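Local atomic coordinates of glycoside hydrolase YxiA (Bacillus licheniformis, PDB entry 3LV4), a protein that probably hydrolyses glycosidic bonds in arabinan as a calcium-binding glycoside hydrolase of family 43, related to arabinan endo-1,5-alpha-L-arabinosidases. Residues N277-N282 / I370-E375; Y357-H362 / K374-N379; G386-T391 / L402-K407; R423-F428 / W439-K444. One frame throughout, in Å; residues are numbered along the deposited sequence.

Interaction 1 (N277-N282 / I370-E375); sequences NFSFNN and IKESKE. With CA (calcium ion), chain D.
S373 holds OG between its own backbone N and carbonyl carbon (chi1 69°), which points the hydroxyl at segment 277-282, where it accepts a nearly straight hydrogen bond from N281 N (2.8 Å, 165°). The same OG is hydrogen-bonded to E358, so it is gripped from two sides. E375 runs extended beyond CG (chi2 -172°) and carries OE2 to 2.5 Å from the calcium ion. N281 meets the ion with OD1 at 2.4 Å. Three waters and E358 OE2 complete the shell. Between these strands the pairing is parallel, and it joins strand 272-280 of the family 43 catalytic part to strand 371-378 of the C-terminal lipocalin-like domain. The backbone bonds alternate: K371 N gives to N277 O (3.1 Å), S279 N to K371 O (3.0 Å), and S373 N to S279 O (3.0 Å), the last in the carbonyl plane. F278 CA comes within 3.1 Å of K371 O in a CA-H...O contact. F280 lays ring atom CD1 against S373 CB at 3.8 Å, while its ring also packs on W439 and V360. I370 CG2 rests on the backbone of F278.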
# COMPACT_ATOMS: atom_id res chain seq x y z
N ASN A 277 12.10 -5.73 -2.76
CA ASN A 277 12.90 -5.40 -3.94
C ASN A 277 13.23 -6.68 -4.72
O ASN A 277 13.62 -7.69 -4.12
CB ASN A 277 14.23 -4.76 -3.54
CG ASN A 277 14.07 -3.47 -2.74
OD1 ASN A 277 12.96 -2.99 -2.51
ND2 ASN A 277 15.20 -2.92 -2.31
N PHE A 278 13.11 -6.64 -6.04
CA PHE A 278 13.31 -7.85 -6.83
C PHE A 278 13.63 -7.52 -8.28
O PHE A 278 13.37 -6.41 -8.74
CB PHE A 278 12.04 -8.70 -6.82
CG PHE A 278 10.93 -8.11 -7.63
CD1 PHE A 278 10.81 -8.41 -8.98
CD2 PHE A 278 10.03 -7.21 -7.06
CE1 PHE A 278 9.80 -7.83 -9.74
CE2 PHE A 278 9.01 -6.64 -7.82
CZ PHE A 278 8.90 -6.95 -9.15
N SER A 279 14.15 -8.51 -8.99
CA SER A 279 14.38 -8.39 -10.42
C SER A 279 14.27 -9.77 -11.04
O SER A 279 15.02 -10.68 -10.67
CB SER A 279 15.74 -7.77 -10.70
OG SER A 279 15.90 -7.53 -12.08
N PHE A 280 13.32 -9.95 -11.94
CA PHE A 280 13.21 -11.20 -12.68
C PHE A 280 14.28 -11.23 -13.76
O PHE A 280 14.30 -10.37 -14.65
CB PHE A 280 11.84 -11.31 -13.35
CG PHE A 280 10.73 -11.74 -12.43
CD1 PHE A 280 10.67 -13.05 -11.96
CD2 PHE A 280 9.72 -10.85 -12.07
CE1 PHE A 280 9.64 -13.46 -11.12
CE2 PHE A 280 8.67 -11.26 -11.23
CZ PHE A 280 8.63 -12.57 -10.76
N ASN A 281 15.17 -12.21 -13.69
CA ASN A 281 16.22 -12.34 -14.69
C ASN A 281 17.10 -11.11 -14.80
O ASN A 281 17.66 -10.83 -15.87
CB ASN A 281 15.63 -12.67 -16.04
CG ASN A 281 15.68 -14.13 -16.33
OD1 ASN A 281 16.69 -14.77 -16.04
ND2 ASN A 281 14.60 -14.68 -16.88
N ASN A 282 17.22 -10.37 -13.70
CA ASN A 282 18.01 -9.14 -13.68
C ASN A 282 17.56 -8.14 -14.73
O ASN A 282 18.33 -7.27 -15.13
CB ASN A 282 19.50 -9.44 -13.83
CG ASN A 282 20.37 -8.23 -13.49
OD1 ASN A 282 20.14 -7.55 -12.49
ND2 ASN A 282 21.37 -7.96 -14.33
N ILE A 370 18.32 -5.95 -3.47
CA ILE A 370 17.50 -6.34 -4.61
C ILE A 370 17.65 -7.83 -4.82
O ILE A 370 18.75 -8.32 -5.09
CB ILE A 370 17.89 -5.60 -5.90
CG1 ILE A 370 17.83 -4.07 -5.68
CG2 ILE A 370 16.94 -6.01 -7.05
CD1 ILE A 370 18.40 -3.27 -6.83
N LYS A 371 16.55 -8.55 -4.69
CA LYS A 371 16.59 -10.00 -4.75
C LYS A 371 16.40 -10.49 -6.18
O LYS A 371 15.40 -10.19 -6.83
CB LYS A 371 15.56 -10.58 -3.79
CG LYS A 371 15.88 -10.18 -2.35
CD LYS A 371 14.89 -10.67 -1.31
CE LYS A 371 15.32 -10.15 0.06
NZ LYS A 371 14.37 -10.47 1.17
N GLU A 372 17.39 -11.24 -6.67
CA GLU A 372 17.36 -11.75 -8.03
C GLU A 372 16.54 -13.03 -8.11
O GLU A 372 16.60 -13.86 -7.20
CB GLU A 372 18.78 -12.04 -8.53
CG GLU A 372 19.64 -10.80 -8.70
CD GLU A 372 19.38 -10.07 -9.99
OE1 GLU A 372 18.65 -10.61 -10.85
OE2 GLU A 372 19.92 -8.95 -10.16
N SER A 373 15.77 -13.19 -9.18
CA SER A 373 15.02 -14.42 -9.37
C SER A 373 15.98 -15.55 -9.71
O SER A 373 17.04 -15.32 -10.30
CB SER A 373 13.96 -14.28 -10.47
OG SER A 373 14.58 -14.17 -11.75
N LYS A 374 15.58 -16.77 -9.35
CA LYS A 374 16.35 -17.97 -9.65
C LYS A 374 15.44 -19.00 -10.31
O LYS A 374 14.24 -19.03 -10.04
CB LYS A 374 16.97 -18.53 -8.38
CG LYS A 374 17.85 -17.51 -7.67
CD LYS A 374 18.77 -18.14 -6.67
CE LYS A 374 19.75 -17.11 -6.13
NZ LYS A 374 20.26 -17.50 -4.80
N GLU A 375 16.02 -19.83 -11.17
CA GLU A 375 15.23 -20.80 -11.93
C GLU A 375 14.88 -22.06 -11.16
O GLU A 375 15.73 -22.68 -10.51
CB GLU A 375 15.95 -21.19 -13.23
CG GLU A 375 16.22 -20.01 -14.12
CD GLU A 375 16.74 -20.42 -15.48
OE1 GLU A 375 16.79 -21.63 -15.79
OE2 GLU A 375 17.11 -19.51 -16.26
CA CA D . 17.20 -17.08 -15.89
O HOH W 1 16.21 -17.09 -18.38
O HOH W 2 17.53 -16.61 -13.45
O HOH W 3 19.98 -17.28 -15.47

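Interaction 2 (Y357-H362 / K374-N379); sequences YELVRH and KEIRLN. With CA (calcium ion), chain D.
E358 and E375 stand side by side on one face of the antiparallel pair and point the same way, with their carboxylate planes 85° apart. They form a non-hydrogen-bonded pair. E358 bends at chi2 (-68°), whereas E375 stays extended, and the two OE2 atoms end 3.5 Å apart, each bound to the calcium ion. E358 OE2 also comes within 3.4 Å of E375 CG. The other face is largely apolar. Here the side chains of Y357 and L378 cross at about a right angle, CE2 meeting CD1 at 3.7 Å, and L359 crosses I376 obliquely, CD2 against CG2 at 3.9 Å. Paired backbone bonds flank the glutamates: Y357 N to I376 O (2.8 Å) and its return on one side, L359 N to K374 O (2.7 Å) and its return on the other. The pair is a strongly twisted hairpin of the lipocalin-like barrel, with strand 437-442 bonded to the far edge of 355-363. E358 OE1 takes a bond from a calcium-bound water (2.8 Å) and another from S373. Two carboxylates this close would be expected to repel each other; the ion they share, also bound by N281, probably offsets that and favours their ionised forms.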
# COMPACT_ATOMS: atom_id res chain seq x y z
N TYR A 357 10.33 -21.91 -14.18
CA TYR A 357 9.93 -20.58 -13.71
C TYR A 357 11.11 -19.82 -13.14
O TYR A 357 12.04 -20.42 -12.60
CB TYR A 357 8.88 -20.69 -12.59
CG TYR A 357 7.50 -21.13 -13.01
CD1 TYR A 357 6.46 -20.21 -13.11
CD2 TYR A 357 7.22 -22.47 -13.29
CE1 TYR A 357 5.18 -20.61 -13.48
CE2 TYR A 357 5.96 -22.88 -13.66
CZ TYR A 357 4.94 -21.94 -13.76
OH TYR A 357 3.67 -22.35 -14.13
N GLU A 358 11.05 -18.50 -13.23
CA GLU A 358 11.88 -17.64 -12.40
C GLU A 358 11.15 -17.50 -11.07
O GLU A 358 9.97 -17.15 -11.04
CB GLU A 358 12.04 -16.26 -13.03
CG GLU A 358 12.82 -16.28 -14.31
CD GLU A 358 14.27 -16.63 -14.10
OE1 GLU A 358 14.79 -16.45 -12.97
OE2 GLU A 358 14.89 -17.08 -15.08
N LEU A 359 11.85 -17.77 -9.97
CA LEU A 359 11.26 -17.69 -8.64
C LEU A 359 11.85 -16.53 -7.87
O LEU A 359 13.07 -16.40 -7.77
CB LEU A 359 11.56 -18.97 -7.86
CG LEU A 359 11.11 -19.02 -6.39
CD1 LEU A 359 9.58 -19.08 -6.27
CD2 LEU A 359 11.73 -20.21 -5.67
N VAL A 360 10.98 -15.69 -7.31
CA VAL A 360 11.42 -14.65 -6.38
C VAL A 360 10.89 -15.00 -5.00
O VAL A 360 9.70 -15.26 -4.83
CB VAL A 360 10.89 -13.24 -6.76
CG1 VAL A 360 11.24 -12.24 -5.65
CG2 VAL A 360 11.48 -12.80 -8.09
N ARG A 361 11.79 -15.04 -4.02
CA ARG A 361 11.41 -15.27 -2.63
C ARG A 361 11.61 -13.96 -1.88
O ARG A 361 12.74 -13.55 -1.61
CB ARG A 361 12.25 -16.39 -2.02
CG ARG A 361 11.81 -17.80 -2.47
CD ARG A 361 12.79 -18.87 -2.01
NE ARG A 361 13.92 -18.91 -2.91
CZ ARG A 361 15.04 -19.61 -2.72
NH1 ARG A 361 15.19 -20.34 -1.61
NH2 ARG A 361 16.00 -19.57 -3.62
N HIS A 362 10.50 -13.28 -1.58
CA HIS A 362 10.58 -11.94 -0.99
C HIS A 362 11.03 -11.94 0.47
O HIS A 362 11.51 -10.93 0.97
CB HIS A 362 9.25 -11.20 -1.14
CG HIS A 362 8.87 -10.92 -2.57
ND1 HIS A 362 9.38 -9.84 -3.27
CD2 HIS A 362 8.03 -11.56 -3.41
CE1 HIS A 362 8.86 -9.83 -4.49
NE2 HIS A 362 8.04 -10.87 -4.60
N LYS A 374 15.58 -16.77 -9.35
CA LYS A 374 16.35 -17.97 -9.65
C LYS A 374 15.44 -19.00 -10.31
O LYS A 374 14.24 -19.03 -10.04
CB LYS A 374 16.97 -18.53 -8.38
CG LYS A 374 17.85 -17.51 -7.67
CD LYS A 374 18.77 -18.14 -6.67
CE LYS A 374 19.75 -17.11 -6.13
NZ LYS A 374 20.26 -17.50 -4.80
N GLU A 375 16.02 -19.83 -11.17
CA GLU A 375 15.23 -20.80 -11.93
C GLU A 375 14.88 -22.06 -11.16
O GLU A 375 15.73 -22.68 -10.51
CB GLU A 375 15.95 -21.19 -13.23
CG GLU A 375 16.22 -20.01 -14.12
CD GLU A 375 16.74 -20.42 -15.48
OE1 GLU A 375 16.79 -21.63 -15.79
OE2 GLU A 375 17.11 -19.51 -16.26
N ILE A 376 13.60 -22.43 -11.26
CA ILE A 376 13.10 -23.68 -10.70
C ILE A 376 12.26 -24.36 -11.76
O ILE A 376 11.95 -23.76 -12.80
CB ILE A 376 12.22 -23.42 -9.46
CG1 ILE A 376 10.96 -22.62 -9.84
CG2 ILE A 376 13.01 -22.71 -8.37
CD1 ILE A 376 9.90 -22.59 -8.75
N ARG A 377 11.91 -25.62 -11.52
CA ARG A 377 10.96 -26.31 -12.39
C ARG A 377 9.84 -26.93 -11.57
O ARG A 377 10.08 -27.61 -10.58
CB ARG A 377 11.64 -27.39 -13.23
CG ARG A 377 10.66 -28.15 -14.12
CD ARG A 377 11.36 -29.06 -15.12
NE ARG A 377 10.39 -29.71 -16.00
CZ ARG A 377 9.91 -29.16 -17.12
NH1 ARG A 377 10.32 -27.96 -17.50
NH2 ARG A 377 9.03 -29.82 -17.86
N LEU A 378 8.60 -26.65 -11.98
CA LEU A 378 7.46 -27.39 -11.47
C LEU A 378 7.33 -28.62 -12.35
O LEU A 378 6.84 -28.52 -13.48
CB LEU A 378 6.18 -26.55 -11.54
CG LEU A 378 6.18 -25.24 -10.75
CD1 LEU A 378 4.78 -24.65 -10.68
CD2 LEU A 378 6.77 -25.43 -9.36
N ASN A 379 7.80 -29.76 -11.86
CA ASN A 379 7.79 -31.00 -12.63
C ASN A 379 6.42 -31.66 -12.66
O ASN A 379 5.61 -31.47 -11.76
CB ASN A 379 8.82 -31.99 -12.10
CG ASN A 379 10.24 -31.46 -12.20
OD1 ASN A 379 10.91 -31.67 -13.21
ND2 ASN A 379 10.70 -30.77 -11.17
CA CA D . 17.20 -17.08 -15.89
O HOH W 2 17.53 -16.61 -13.45
O HOH W 3 19.98 -17.28 -15.47
O HOH W 1 16.21 -17.09 -18.38

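Interaction 3 (G386-T391 / L402-K407); sequences GAVAGT and LKIDGK
Two backbone hydrogen bonds join T391 to K403 as an antiparallel hydrogen-bonded pair. T391 N reaches K403 O at 3.1 Å, in the carbonyl plane and on a lone pair; K403 N reaches T391 O at 2.8 Å from above the carbonyl plane. Next to them the bare CA of G390, in a fully extended backbone, lets K403 O come to 3.0 Å. On one face T391 OG1 lies alongside the K403 chain, 3.4 Å from CB. On the other, V388 crosses I404 at about a right angle, CG2 to CG2 at 4.0 Å, next to I376 and I384. Beyond this point direct pairing gives way to a water, which donates to A389 O (2.6 Å) and accepts from D405 N (2.8 Å). The second strand leaves through a type I' turn, I404 to K407, closed by backbone bonds in both directions between its end residues, with D405 and G406 both at positive phi. D405 OD2 forms a salt bridge with R361, tying the turn to strand 355-363 of the lipocalin-like barrel. The chemistry is thus that of a hairpin coming apart at its end: carbonyl and amide of A389 and D405 stay satisfied through water where the chains diverge.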
# COMPACT_ATOMS: atom_id res chain seq x y z
N GLY A 386 15.66 -27.51 -9.14
CA GLY A 386 16.40 -26.33 -9.55
C GLY A 386 16.95 -25.57 -8.36
O GLY A 386 17.64 -26.15 -7.51
N ALA A 387 16.62 -24.28 -8.28
CA ALA A 387 17.16 -23.41 -7.23
C ALA A 387 16.72 -23.86 -5.85
O ALA A 387 17.41 -23.63 -4.85
CB ALA A 387 16.76 -21.95 -7.49
N VAL A 388 15.55 -24.48 -5.78
CA VAL A 388 15.06 -25.04 -4.53
C VAL A 388 14.50 -26.43 -4.77
O VAL A 388 14.12 -26.78 -5.90
CB VAL A 388 13.95 -24.19 -3.88
CG1 VAL A 388 14.45 -22.78 -3.59
CG2 VAL A 388 12.71 -24.16 -4.77
N ALA A 389 14.45 -27.23 -3.71
CA ALA A 389 13.80 -28.52 -3.76
C ALA A 389 12.49 -28.41 -2.98
O ALA A 389 12.44 -27.79 -1.91
CB ALA A 389 14.70 -29.60 -3.16
N GLY A 390 11.43 -29.00 -3.51
CA GLY A 390 10.16 -28.97 -2.81
C GLY A 390 9.08 -29.72 -3.56
O GLY A 390 9.37 -30.55 -4.42
N THR A 391 7.83 -29.42 -3.22
CA THR A 391 6.70 -30.04 -3.89
C THR A 391 5.65 -28.99 -4.24
O THR A 391 5.66 -27.88 -3.69
CB THR A 391 6.04 -31.14 -3.02
OG1 THR A 391 5.41 -30.55 -1.87
CG2 THR A 391 7.08 -32.15 -2.55
N LEU A 402 2.52 -24.91 -2.56
CA LEU A 402 3.93 -25.28 -2.68
C LEU A 402 4.51 -25.56 -1.32
O LEU A 402 4.11 -24.95 -0.33
CB LEU A 402 4.76 -24.16 -3.31
CG LEU A 402 4.29 -23.40 -4.53
CD1 LEU A 402 3.52 -22.17 -4.09
CD2 LEU A 402 5.51 -23.01 -5.36
N LYS A 403 5.46 -26.48 -1.28
CA LYS A 403 6.22 -26.71 -0.06
C LYS A 403 7.69 -26.50 -0.35
O LYS A 403 8.31 -27.27 -1.09
CB LYS A 403 5.97 -28.11 0.50
CG LYS A 403 4.56 -28.29 1.04
CD LYS A 403 4.47 -29.56 1.87
CE LYS A 403 3.14 -29.66 2.61
NZ LYS A 403 2.03 -29.89 1.65
N ILE A 404 8.24 -25.44 0.22
CA ILE A 404 9.61 -25.01 -0.01
C ILE A 404 10.16 -24.47 1.29
O ILE A 404 9.42 -23.87 2.07
CB ILE A 404 9.64 -23.83 -1.02
CG1 ILE A 404 9.04 -24.24 -2.36
CG2 ILE A 404 11.05 -23.31 -1.19
CD1 ILE A 404 8.67 -23.04 -3.24
N ASP A 405 11.45 -24.69 1.53
CA ASP A 405 12.16 -24.01 2.62
C ASP A 405 11.49 -24.24 3.97
O ASP A 405 11.48 -23.34 4.83
CB ASP A 405 12.30 -22.50 2.32
CG ASP A 405 13.27 -22.20 1.16
OD1 ASP A 405 14.35 -22.82 1.10
OD2 ASP A 405 12.96 -21.33 0.31
N GLY A 406 10.93 -25.44 4.16
CA GLY A 406 10.30 -25.82 5.42
C GLY A 406 8.93 -25.22 5.66
O GLY A 406 8.37 -25.36 6.74
N LYS A 407 8.38 -24.56 4.64
CA LYS A 407 7.10 -23.87 4.78
C LYS A 407 6.10 -24.30 3.71
O LYS A 407 6.48 -24.91 2.71
CB LYS A 407 7.32 -22.35 4.74
CG LYS A 407 7.97 -21.83 6.01
CD LYS A 407 8.31 -20.37 5.91
CE LYS A 407 9.49 -20.16 4.99
NZ LYS A 407 9.91 -18.74 4.99
O HOH W 4 13.24 -25.85 -0.30

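Interaction 4 (R423-F428 / W439-K444); sequences RKVMTF and WGSSLK
Backbone bonds set the antiparallel register. F428 and G440 are a hydrogen-bonded pair, F428 N giving to G440 O at 3.0 Å and G440 N to F428 O at 2.8 Å. Two residues along, S442 N gives to M426 O (2.8 Å), nearly along the C=O axis. The return bond is made by a side chain: S442 OG sits between its backbone N and carbonyl carbon (chi1 67°), accepts from M426 N (2.9 Å) and donates to K444 O (2.7 Å). The hydroxyl thus stands in for a carbonyl where the second chain bends away, and its rotation is fixed by both bonds. M426 is a selenomethionine.

These strands, 423-432 and 437-442, form the last hairpin of the eight-stranded antiparallel barrel of the lipocalin-like domain; W439 and S441 also bond through their backbones to strand 355-363, closing the ring of strands. Aromatic packing comes next. F428 turns CG into the crowded position between N and carbonyl carbon (chi1 64°), folding its ring over the neighbouring strand, and G440 CA makes a CH-pi contact 3.7 Å from the ring centroid, 16° off the normal. Lacking a side chain, G440 lets the ring lie flat on its backbone. The opposite side of the strands carries T427 and S441, whose hydroxyls bond L414 O and H338. Among charged groups, R423 reaches L443 O edge-on with NH2 (2.7 Å), NH1 adding a weak bond, while V425 CG1 covers one guanidinium face over its centre.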
# COMPACT_ATOMS: atom_id res chain seq x y z
N ARG A 423 5.58 -10.65 -23.93
CA ARG A 423 4.99 -11.96 -24.16
C ARG A 423 4.13 -12.36 -22.98
O ARG A 423 4.35 -11.90 -21.85
CB ARG A 423 6.10 -12.99 -24.38
CG ARG A 423 7.07 -13.06 -23.22
CD ARG A 423 8.32 -13.86 -23.56
NE ARG A 423 8.93 -14.40 -22.34
CZ ARG A 423 8.93 -15.69 -22.03
NH1 ARG A 423 8.40 -16.57 -22.86
NH2 ARG A 423 9.49 -16.10 -20.90
N LYS A 424 3.13 -13.20 -23.24
CA LYS A 424 2.26 -13.71 -22.20
C LYS A 424 2.96 -14.84 -21.48
O LYS A 424 3.56 -15.71 -22.12
CB LYS A 424 0.95 -14.23 -22.79
CG LYS A 424 -0.23 -13.28 -22.64
CD LYS A 424 -0.73 -12.79 -23.99
CE LYS A 424 -2.03 -11.99 -23.84
NZ LYS A 424 -1.90 -10.84 -22.89
N VAL A 425 2.90 -14.84 -20.15
CA VAL A 425 3.55 -15.86 -19.35
C VAL A 425 2.59 -16.40 -18.30
O VAL A 425 1.57 -15.77 -18.01
CB VAL A 425 4.81 -15.32 -18.64
CG1 VAL A 425 5.88 -14.96 -19.66
CG2 VAL A 425 4.46 -14.12 -17.75
N MSE A 426 2.90 -17.56 -17.73
CA MSE A 426 2.14 -18.08 -16.61
C MSE A 426 2.81 -17.63 -15.32
O MSE A 426 4.03 -17.67 -15.21
CB MSE A 426 2.09 -19.62 -16.65
CG MSE A 426 1.37 -20.24 -15.44
SE MSE A 426 -0.51 -19.66 -15.31
CE MSE A 426 -1.19 -20.59 -16.90
N THR A 427 2.03 -17.19 -14.34
CA THR A 427 2.62 -16.80 -13.07
C THR A 427 1.94 -17.52 -11.92
O THR A 427 0.86 -18.08 -12.08
CB THR A 427 2.51 -15.27 -12.83
OG1 THR A 427 1.17 -14.92 -12.46
CG2 THR A 427 2.91 -14.49 -14.09
N PHE A 428 2.60 -17.53 -10.77
CA PHE A 428 1.93 -17.87 -9.53
C PHE A 428 2.42 -16.93 -8.45
O PHE A 428 3.51 -16.36 -8.55
CB PHE A 428 2.13 -19.35 -9.14
CG PHE A 428 3.55 -19.73 -8.84
CD1 PHE A 428 4.10 -19.47 -7.60
CD2 PHE A 428 4.32 -20.39 -9.79
CE1 PHE A 428 5.41 -19.85 -7.31
CE2 PHE A 428 5.63 -20.77 -9.51
CZ PHE A 428 6.18 -20.49 -8.27
N TRP A 439 6.93 -15.61 -5.69
CA TRP A 439 6.37 -15.32 -7.01
C TRP A 439 7.06 -16.18 -8.03
O TRP A 439 8.27 -16.35 -7.97
CB TRP A 439 6.66 -13.88 -7.43
CG TRP A 439 5.89 -12.80 -6.74
CD1 TRP A 439 4.93 -12.94 -5.78
CD2 TRP A 439 6.01 -11.41 -7.00
NE1 TRP A 439 4.45 -11.70 -5.41
CE2 TRP A 439 5.10 -10.75 -6.15
CE3 TRP A 439 6.82 -10.65 -7.85
CZ2 TRP A 439 4.96 -9.36 -6.14
CZ3 TRP A 439 6.69 -9.27 -7.84
CH2 TRP A 439 5.76 -8.64 -6.99
N GLY A 440 6.29 -16.69 -8.99
CA GLY A 440 6.88 -17.42 -10.10
C GLY A 440 6.43 -16.79 -11.40
O GLY A 440 5.27 -16.35 -11.53
N SER A 441 7.34 -16.72 -12.37
CA SER A 441 6.99 -16.26 -13.71
C SER A 441 7.64 -17.21 -14.70
O SER A 441 8.85 -17.44 -14.65
CB SER A 441 7.47 -14.82 -13.93
OG SER A 441 6.96 -14.28 -15.14
N SER A 442 6.85 -17.77 -15.60
CA SER A 442 7.30 -18.91 -16.40
C SER A 442 8.34 -18.52 -17.45
O SER A 442 8.30 -17.41 -17.99
CB SER A 442 6.12 -19.60 -17.10
OG SER A 442 5.54 -18.74 -18.07
N LEU A 443 9.26 -19.44 -17.73
CA LEU A 443 10.16 -19.25 -18.85
C LEU A 443 9.44 -19.45 -20.17
O LEU A 443 9.77 -18.81 -21.17
CB LEU A 443 11.35 -20.22 -18.76
CG LEU A 443 12.55 -19.75 -17.95
CD1 LEU A 443 12.15 -19.46 -16.52
CD2 LEU A 443 13.65 -20.80 -17.99
N LYS A 444 8.45 -20.34 -20.19
CA LYS A 444 7.67 -20.56 -21.41
C LYS A 444 6.65 -19.45 -21.62
O LYS A 444 6.20 -18.82 -20.65
CB LYS A 444 6.97 -21.92 -21.40
CG LYS A 444 5.83 -22.04 -20.40
CD LYS A 444 5.22 -23.43 -20.45
CE LYS A 444 4.19 -23.65 -19.36
NZ LYS A 444 3.57 -25.00 -19.44

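In the fold
Interactions 2, 3 and 4 all belong to the C-terminal barrel, whereas interaction 1 crosses from the catalytic part and joins it through strand 371-378, which interaction 2 also uses. Interactions 2 and 4 are largely buried and use strands 355-363 and 437-442, which pair with each other; interactions 1 and 3 are only partly buried. Calcium belongs to 1 and 2, whose three protein ligands tie the two parts together, with L443 of interaction 4 close by. Interaction 3 lies farthest from the chain centre and adds to its backbone bonds a bridging water and a salt bridge to interaction 2. Apolar packing runs inside the barrel from L402 of interaction 3 to F428 of interaction 4, while F278, F280 and W439 pack on its outer side.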